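Local coordinates for protein BlEst2 (Bacillus licheniformis, PDB 6WPX) that probably hydrolyses ester bonds as a lipase or esterase, and is captured here in its propeptide form, whose C-terminal domain is autoinhibitory, at residues Pro43-Leu56 / Phe109-Gly121. Numbering follows the deposited sequence.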
loop_
_atom_site.group_PDB
_atom_site.type_symbol
_atom_site.label_atom_id
_atom_site.label_comp_id
_atom_site.label_asym_id
_atom_site.label_seq_id
_atom_site.Cartn_x
_atom_site.Cartn_y
_atom_site.Cartn_z
ATOM N N PRO A 43 -3.911 -25.876 -28.513
ATOM C CA PRO A 43 -2.874 -25.249 -27.734
ATOM C C PRO A 43 -1.641 -25.080 -28.615
ATOM O O PRO A 43 -1.486 -25.764 -29.591
ATOM C CB PRO A 43 -2.567 -26.191 -26.568
ATOM C CG PRO A 43 -3.301 -27.463 -26.921
ATOM C CD PRO A 43 -4.396 -27.093 -27.898
ATOM N N ASP A 44 -0.776 -24.176 -28.195
ATOM C CA ASP A 44 0.454 -23.853 -28.940
ATOM C C ASP A 44 1.619 -23.963 -27.971
ATOM O O ASP A 44 1.550 -23.335 -26.943
ATOM C CB ASP A 44 0.283 -22.432 -29.468
ATOM C CG ASP A 44 1.401 -21.821 -30.278
ATOM O OD1 ASP A 44 2.505 -22.328 -30.282
ATOM O OD2 ASP A 44 1.120 -20.812 -30.852
ATOM N N PRO A 45 2.702 -24.693 -28.284
ATOM C CA PRO A 45 3.850 -24.724 -27.413
ATOM C C PRO A 45 4.417 -23.319 -27.145
ATOM O O PRO A 45 4.966 -23.153 -26.126
ATOM C CB PRO A 45 4.887 -25.568 -28.153
ATOM C CG PRO A 45 4.089 -26.347 -29.161
ATOM C CD PRO A 45 2.869 -25.509 -29.474
ATOM N N ALA A 46 4.285 -22.385 -28.096
ATOM C CA ALA A 46 4.790 -21.012 -27.934
ATOM C C ALA A 46 3.976 -20.243 -26.884
ATOM O O ALA A 46 4.413 -19.179 -26.426
ATOM C CB ALA A 46 4.742 -20.260 -29.265
ATOM N N LYS A 47 2.786 -20.774 -26.531
ATOM C CA LYS A 47 1.866 -20.167 -25.570
ATOM C C LYS A 47 1.698 -21.002 -24.288
ATOM O O LYS A 47 0.763 -21.799 -24.197
ATOM C CB LYS A 47 0.496 -19.899 -26.216
ATOM C CG LYS A 47 0.519 -18.869 -27.327
ATOM C CD LYS A 47 -0.863 -18.739 -27.949
ATOM C CE LYS A 47 -0.881 -17.746 -29.070
ATOM N NZ LYS A 47 0.046 -18.167 -30.169
ATOM N N PRO A 48 2.517 -20.776 -23.237
ATOM C CA PRO A 48 2.323 -21.549 -21.994
ATOM C C PRO A 48 0.985 -21.211 -21.320
ATOM O O PRO A 48 0.491 -20.090 -21.496
ATOM C CB PRO A 48 3.508 -21.112 -21.111
ATOM C CG PRO A 48 4.534 -20.583 -22.091
ATOM C CD PRO A 48 3.692 -19.884 -23.132
ATOM N N PRO A 49 0.367 -22.143 -20.556
ATOM C CA PRO A 49 -0.870 -21.781 -19.854
ATOM C C PRO A 49 -0.591 -20.685 -18.809
ATOM O O PRO A 49 0.526 -20.560 -18.298
ATOM C CB PRO A 49 -1.280 -23.089 -19.158
ATOM C CG PRO A 49 -0.480 -24.185 -19.899
ATOM C CD PRO A 49 0.796 -23.525 -20.236
ATOM N N ILE A 50 -1.604 -19.879 -18.510
ATOM C CA ILE A 50 -1.434 -18.807 -17.519
ATOM C C ILE A 50 -2.138 -19.173 -16.244
ATOM O O ILE A 50 -3.313 -19.515 -16.275
ATOM C CB ILE A 50 -1.943 -17.438 -18.039
ATOM C CG1 ILE A 50 -1.305 -17.035 -19.375
ATOM C CG2 ILE A 50 -1.770 -16.360 -16.975
ATOM C CD1 ILE A 50 -2.203 -16.076 -20.176
ATOM N N VAL A 51 -1.449 -19.022 -15.118
ATOM C CA VAL A 51 -2.066 -19.175 -13.804
ATOM C C VAL A 51 -2.271 -17.760 -13.264
ATOM O O VAL A 51 -1.305 -17.019 -13.079
ATOM C CB VAL A 51 -1.255 -20.064 -12.837
ATOM C CG1 VAL A 51 -1.885 -20.070 -11.435
ATOM C CG2 VAL A 51 -1.148 -21.475 -13.382
ATOM N N PHE A 52 -3.539 -17.396 -13.030
ATOM C CA PHE A 52 -3.906 -16.076 -12.516
ATOM C C PHE A 52 -3.964 -16.122 -11.014
ATOM O O PHE A 52 -4.633 -16.988 -10.448
ATOM C CB PHE A 52 -5.219 -15.588 -13.142
ATOM C CG PHE A 52 -5.059 -15.236 -14.604
ATOM C CD1 PHE A 52 -4.644 -13.956 -14.990
ATOM C CD2 PHE A 52 -5.323 -16.175 -15.598
ATOM C CE1 PHE A 52 -4.508 -13.629 -16.343
ATOM C CE2 PHE A 52 -5.225 -15.829 -16.954
ATOM C CZ PHE A 52 -4.814 -14.560 -17.314
ATOM N N VAL A 53 -3.190 -15.225 -10.366
ATOM C CA VAL A 53 -3.040 -15.181 -8.908
ATOM C C VAL A 53 -3.588 -13.865 -8.355
ATOM O O VAL A 53 -3.083 -12.796 -8.699
ATOM C CB VAL A 53 -1.581 -15.470 -8.459
ATOM C CG1 VAL A 53 -1.470 -15.536 -6.924
ATOM C CG2 VAL A 53 -1.059 -16.768 -9.077
ATOM N N HIS A 54 -4.647 -13.956 -7.533
ATOM C CA HIS A 54 -5.307 -12.799 -6.922
ATOM C C HIS A 54 -4.420 -12.114 -5.852
ATOM O O HIS A 54 -3.375 -12.641 -5.442
ATOM C CB HIS A 54 -6.642 -13.212 -6.289
ATOM C CG HIS A 54 -6.458 -14.127 -5.104
ATOM N ND1 HIS A 54 -6.154 -13.633 -3.847
ATOM C CD2 HIS A 54 -6.490 -15.478 -5.046
ATOM C CE1 HIS A 54 -6.050 -14.696 -3.059
ATOM N NE2 HIS A 54 -6.237 -15.829 -3.746
ATOM N N GLY A 55 -4.924 -11.005 -5.333
ATOM C CA GLY A 55 -4.220 -10.225 -4.331
ATOM C C GLY A 55 -4.838 -10.290 -2.960
ATOM O O GLY A 55 -5.653 -11.170 -2.648
ATOM N N LEU A 56 -4.458 -9.312 -2.162
ATOM C CA LEU A 56 -4.884 -9.141 -0.792
ATOM C C LEU A 56 -6.399 -9.186 -0.632
ATOM O O LEU A 56 -7.108 -8.466 -1.331
ATOM C CB LEU A 56 -4.302 -7.822 -0.260
ATOM C CG LEU A 56 -4.772 -7.412 1.149
ATOM C CD1 LEU A 56 -4.224 -8.331 2.204
ATOM C CD2 LEU A 56 -4.373 -5.968 1.443
ATOM N N PHE A 109 -1.334 -29.474 -16.941
ATOM C CA PHE A 109 -1.072 -28.964 -18.293
ATOM C C PHE A 109 0.053 -29.703 -19.030
ATOM O O PHE A 109 0.137 -29.640 -20.256
ATOM C CB PHE A 109 -0.827 -27.461 -18.257
ATOM C CG PHE A 109 -2.070 -26.625 -17.978
ATOM C CD1 PHE A 109 -3.133 -26.596 -18.887
ATOM C CD2 PHE A 109 -2.145 -25.813 -16.849
ATOM C CE1 PHE A 109 -4.272 -25.812 -18.639
ATOM C CE2 PHE A 109 -3.269 -25.000 -16.620
ATOM C CZ PHE A 109 -4.329 -25.013 -17.512
ATOM N N GLY A 110 0.896 -30.406 -18.284
ATOM C CA GLY A 110 2.001 -31.184 -18.840
ATOM C C GLY A 110 3.166 -30.321 -19.278
ATOM O O GLY A 110 4.015 -30.765 -20.049
ATOM N N ARG A 111 3.222 -29.075 -18.771
ATOM C CA ARG A 111 4.269 -28.096 -19.111
ATOM C C ARG A 111 4.261 -26.914 -18.152
ATOM O O ARG A 111 3.278 -26.715 -17.430
ATOM C CB ARG A 111 4.111 -27.572 -20.560
ATOM C CG ARG A 111 2.727 -26.992 -20.894
ATOM C CD ARG A 111 2.638 -26.722 -22.366
ATOM N NE ARG A 111 1.286 -26.354 -22.776
ATOM C CZ ARG A 111 1.014 -25.390 -23.648
ATOM N NH1 ARG A 111 1.993 -24.676 -24.188
ATOM N NH2 ARG A 111 -0.243 -25.118 -23.973
ATOM N N LYS A 112 5.357 -26.105 -18.194
ATOM C CA LYS A 112 5.547 -24.905 -17.375
ATOM C C LYS A 112 4.511 -23.858 -17.712
ATOM O O LYS A 112 4.056 -23.740 -18.855
ATOM C CB LYS A 112 6.969 -24.327 -17.490
ATOM C CG LYS A 112 8.027 -25.174 -16.791
ATOM C CD LYS A 112 9.334 -24.430 -16.708
ATOM C CE LYS A 112 10.510 -25.358 -16.570
ATOM N NZ LYS A 112 11.617 -24.705 -15.825
ATOM N N VAL A 113 4.072 -23.169 -16.681
ATOM C CA VAL A 113 3.042 -22.154 -16.792
ATOM C C VAL A 113 3.634 -20.765 -16.600
ATOM O O VAL A 113 4.773 -20.611 -16.145
ATOM C CB VAL A 113 1.873 -22.421 -15.803
ATOM C CG1 VAL A 113 1.290 -23.815 -15.993
ATOM C CG2 VAL A 113 2.304 -22.206 -14.349
ATOM N N ILE A 114 2.826 -19.751 -16.905
ATOM C CA ILE A 114 3.189 -18.355 -16.695
ATOM C C ILE A 114 2.361 -17.917 -15.495
ATOM O O ILE A 114 1.192 -18.269 -15.413
ATOM C CB ILE A 114 2.836 -17.517 -17.954
ATOM C CG1 ILE A 114 3.777 -17.851 -19.131
ATOM C CG2 ILE A 114 2.815 -15.984 -17.643
ATOM C CD1 ILE A 114 3.214 -17.356 -20.486
ATOM N N LEU A 115 2.945 -17.155 -14.581
ATOM C CA LEU A 115 2.126 -16.583 -13.513
ATOM C C LEU A 115 1.792 -15.155 -13.892
ATOM O O LEU A 115 2.696 -14.387 -14.245
ATOM C CB LEU A 115 2.824 -16.620 -12.144
ATOM C CG LEU A 115 3.176 -17.997 -11.564
ATOM C CD1 LEU A 115 3.865 -17.840 -10.240
ATOM C CD2 LEU A 115 1.931 -18.868 -11.381
ATOM N N VAL A 116 0.488 -14.810 -13.844
ATOM C CA VAL A 116 0.008 -13.430 -13.984
ATOM C C VAL A 116 -0.568 -13.162 -12.615
ATOM O O VAL A 116 -1.562 -13.766 -12.231
ATOM C CB VAL A 116 -0.954 -13.114 -15.153
ATOM C CG1 VAL A 116 -1.507 -11.678 -15.014
ATOM C CG2 VAL A 116 -0.216 -13.251 -16.492
ATOM N N SER A 117 0.144 -12.354 -11.840
ATOM C CA SER A 117 -0.164 -12.130 -10.447
ATOM C C SER A 117 -0.487 -10.704 -10.105
ATOM O O SER A 117 0.272 -9.793 -10.409
ATOM C CB SER A 117 0.998 -12.626 -9.603
ATOM O OG SER A 117 1.248 -13.982 -9.938
ATOM N N TYR A 118 -1.573 -10.522 -9.387
ATOM C CA TYR A 118 -2.041 -9.204 -8.996
ATOM C C TYR A 118 -1.756 -8.854 -7.562
ATOM O O TYR A 118 -2.012 -9.671 -6.681
ATOM C CB TYR A 118 -3.559 -9.190 -9.218
ATOM C CG TYR A 118 -4.324 -8.003 -8.652
ATOM C CD1 TYR A 118 -3.985 -6.696 -9.007
ATOM C CD2 TYR A 118 -5.516 -8.195 -7.955
ATOM C CE1 TYR A 118 -4.782 -5.615 -8.638
ATOM C CE2 TYR A 118 -6.319 -7.121 -7.577
ATOM C CZ TYR A 118 -5.946 -5.835 -7.910
ATOM O OH TYR A 118 -6.738 -4.793 -7.507
ATOM N N SER A 119 -1.352 -7.577 -7.307
ATOM C CA SER A 119 -1.216 -7.033 -5.949
ATOM C C SER A 119 -0.319 -7.952 -5.101
ATOM O O SER A 119 0.701 -8.405 -5.620
ATOM C CB SER A 119 -2.623 -6.765 -5.383
ATOM O OG SER A 119 -2.773 -6.629 -3.977
ATOM N N LYS A 120 -0.709 -8.322 -3.869
ATOM C CA LYS A 120 0.072 -9.223 -3.039
ATOM C C LYS A 120 0.362 -10.590 -3.714
ATOM O O LYS A 120 1.338 -11.256 -3.358
ATOM C CB LYS A 120 -0.618 -9.413 -1.674
ATOM C CG LYS A 120 0.170 -10.328 -0.745
ATOM C CD LYS A 120 -0.447 -10.434 0.665
ATOM C CE LYS A 120 0.210 -11.583 1.394
ATOM N NZ LYS A 120 -0.344 -12.870 0.913
ATOM N N GLY A 121 -0.499 -11.005 -4.648
ATOM C CA GLY A 121 -0.295 -12.243 -5.393
ATOM C C GLY A 121 1.070 -12.303 -6.070
ATOM O O GLY A 121 1.603 -13.387 -6.226
HETATM O O HOH W 1 4.778 -24.552 -23.841
#
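Arg111 reaches from the start of its segment into the loop 43-47. Its CB carries CG between the backbone N and the carbonyl carbon (chi1 54°), and from there the chain runs extended to NE. CG passes Pro49 CD at 4.0 Å. NE touches the same carbon, which sits over one face of the guanidinium. CZ lies 3.6 Å from Lys47 O. NH2 lies 3.6 Å from Pro43 CB. NH1 donates to Asp44 O at 3.1 Å, above the carbonyl plane, while Lys47 N closes the beta turn from the opposite face. NH1 also makes a weak bond to Lys47 O and donates to a water shared with Pro45 O.

Pro49 also covers Phe109. Its CB stands over the ring centre, 3.6 Å from the centroid, in a CH-pi contact.

Beyond it, strands 50-53 and 113-118 run parallel. Ile114 N donates to Pro49 O at 2.8 Å, and four more backbone bonds continue to Tyr118 N and Val53 O. On one sheet face, Ile50 CG2 packs on Val116 CG2 at 3.5 Å and sits over the Phe52 ring, toward its rim. On the other, covered by helix 91-109, Leu115 CD2 meets Val51 CB at 3.7 Å.

Ser117 OG bonds to Ser125 OG. Residues 117-121, Ser-Tyr-Ser-Lys-Gly, turn sharply at Ser119 (phi 53°), consistent with the nucleophile elbow of an alpha/beta-hydrolase fold.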